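Local coordinates for alcohol dehydrogenase (Thermus sp., PDB 4CPD), which probably oxidises alcohols with NAD as a zinc-dependent medium-chain dehydrogenase, and carries a second zinc bound by four cysteines, at residues C92-R96 against R97-N101. Residues are numbered along the deposited sequence; the frame is centred on the assembly and turned at random.
Sequences CPYCR and RHQYN. With ZN (zinc ion), chain F.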
# COMPACT_ATOMS: atom_id res chain seq x y z
N CYS A 92 -15.49 -18.37 5.57
CA CYS A 92 -14.12 -18.71 5.22
C CYS A 92 -13.11 -17.77 5.89
O CYS A 92 -13.47 -16.68 6.37
CB CYS A 92 -13.94 -18.68 3.72
SG CYS A 92 -13.85 -17.07 2.99
N PRO A 93 -11.83 -18.17 5.92
CA PRO A 93 -10.83 -17.33 6.60
C PRO A 93 -10.75 -15.88 6.10
O PRO A 93 -10.56 -14.97 6.93
CB PRO A 93 -9.52 -18.07 6.33
CG PRO A 93 -9.92 -19.47 6.02
CD PRO A 93 -11.21 -19.35 5.30
N TYR A 94 -10.88 -15.69 4.79
CA TYR A 94 -10.94 -14.33 4.24
C TYR A 94 -12.16 -13.50 4.71
O TYR A 94 -12.03 -12.33 5.04
CB TYR A 94 -10.79 -14.34 2.71
CG TYR A 94 -9.40 -14.76 2.33
CD1 TYR A 94 -8.33 -13.87 2.44
CD2 TYR A 94 -9.11 -16.09 1.95
CE1 TYR A 94 -7.04 -14.27 2.14
CE2 TYR A 94 -7.82 -16.49 1.64
CZ TYR A 94 -6.78 -15.59 1.74
OH TYR A 94 -5.49 -15.99 1.43
N CYS A 95 -13.34 -14.11 4.76
CA CYS A 95 -14.52 -13.43 5.24
C CYS A 95 -14.33 -13.09 6.69
O CYS A 95 -14.72 -12.02 7.09
CB CYS A 95 -15.80 -14.27 5.08
SG CYS A 95 -16.41 -14.34 3.38
N ARG A 96 -13.71 -13.97 7.47
CA ARG A 96 -13.50 -13.68 8.91
C ARG A 96 -12.53 -12.50 9.16
O ARG A 96 -12.63 -11.84 10.18
CB ARG A 96 -13.05 -14.91 9.67
CG ARG A 96 -13.88 -16.13 9.33
CD ARG A 96 -14.29 -16.93 10.55
NE ARG A 96 -15.67 -16.63 10.91
CZ ARG A 96 -16.66 -17.52 11.06
NH1 ARG A 96 -16.46 -18.83 10.91
NH2 ARG A 96 -17.86 -17.09 11.38
N ARG A 97 -11.62 -12.27 8.21
CA ARG A 97 -10.72 -11.12 8.20
C ARG A 97 -11.39 -9.87 7.63
O ARG A 97 -10.74 -8.85 7.46
CB ARG A 97 -9.48 -11.40 7.33
CG ARG A 97 -8.52 -12.48 7.81
CD ARG A 97 -7.50 -12.75 6.71
NE ARG A 97 -6.54 -13.81 7.08
CZ ARG A 97 -6.35 -14.95 6.42
NH1 ARG A 97 -7.01 -15.23 5.30
NH2 ARG A 97 -5.47 -15.83 6.87
N HIS A 98 -12.67 -9.97 7.31
CA HIS A 98 -13.43 -8.89 6.67
C HIS A 98 -12.89 -8.47 5.31
O HIS A 98 -13.04 -7.28 4.90
CB HIS A 98 -13.58 -7.70 7.61
CG HIS A 98 -14.17 -8.08 8.94
ND1 HIS A 98 -13.90 -7.40 10.12
CD2 HIS A 98 -15.03 -9.06 9.28
CE1 HIS A 98 -14.56 -7.95 11.11
NE2 HIS A 98 -15.25 -8.97 10.64
N GLN A 99 -12.29 -9.44 4.62
CA GLN A 99 -11.85 -9.24 3.25
C GLN A 99 -12.76 -10.07 2.32
O GLN A 99 -12.36 -11.08 1.73
CB GLN A 99 -10.39 -9.63 3.11
CG GLN A 99 -9.47 -8.84 4.03
CD GLN A 99 -8.01 -9.18 3.80
OE1 GLN A 99 -7.63 -10.34 3.89
NE2 GLN A 99 -7.20 -8.18 3.50
N TYR A 100 -14.00 -9.60 2.20
CA TYR A 100 -15.07 -10.36 1.55
C TYR A 100 -14.83 -10.47 0.07
O TYR A 100 -15.33 -11.39 -0.56
CB TYR A 100 -16.46 -9.74 1.82
CG TYR A 100 -16.75 -9.48 3.30
CD1 TYR A 100 -17.33 -10.46 4.11
CD2 TYR A 100 -16.40 -8.25 3.91
CE1 TYR A 100 -17.58 -10.23 5.45
CE2 TYR A 100 -16.66 -8.03 5.25
CZ TYR A 100 -17.26 -9.02 6.02
OH TYR A 100 -17.48 -8.78 7.35
N ASN A 101 -14.09 -9.53 -0.50
CA ASN A 101 -13.70 -9.66 -1.90
C ASN A 101 -12.72 -10.82 -2.17
O ASN A 101 -12.49 -11.15 -3.30
CB ASN A 101 -13.05 -8.37 -2.41
CG ASN A 101 -11.86 -7.95 -1.58
OD1 ASN A 101 -11.92 -7.95 -0.35
ND2 ASN A 101 -10.77 -7.63 -2.23
ZN ZN F . -16.06 -16.40 2.36
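Arg97 runs alongside Tyr94, one helical turn back, and sets NH1 over one face of its ring, toward the rim. From CB, which rests near the Tyr94 carbonyl oxygen, the chain passes with CG close to Pro93 O, and CD continues past the same oxygen. The straight chain runs on to NE, close to the like-charged Arg258 NH2 of the second subunit; the turn at chi4 (120°) then swings the head toward the tyrosine, with NH1 3.3 Å from Tyr94 CE1 and also touching Pro93 CB. This is a cation-pi contact: Arg97 CZ lies 4.7 Å from the centroid of the Tyr94 ring, with the guanidinium plane turned 58° from the ring. NH2 forms a salt bridge to Glu235 of the second subunit, which probably offsets the nearby Arg258 charge. At the ring's edge, in its plane, Gln99 OE1 approaches Tyr94 CD1; that oxygen is hydrogen-bonded to Arg258 of the second subunit, whose Pro259 packs on Tyr94. With an alanine in place of Tyr94, the Arg97 guanidinium is likely to lose its aromatic support, and a gap to open beside Gln99 and Pro259. At its C-terminal end the helix closes in a Schellman motif: His98 takes positive phi, Gln99 N donates to Tyr94 O and His98 N to Cys95 O, both at 2.9 Å. Arg97 N makes the last helical bond, to Pro93 O. Cys92 SG caps Cys95 N, and Cys92 SG and Cys95 SG bind zinc at 2.4 and 2.3 Å, joined by Cys89 and Cys103. In this four-cysteine zinc lobe, metal and N-cap together are likely to hold the helix start in place, while the polar tips of Arg97 and Gln99 tie the turn to the second subunit across the dimer interface.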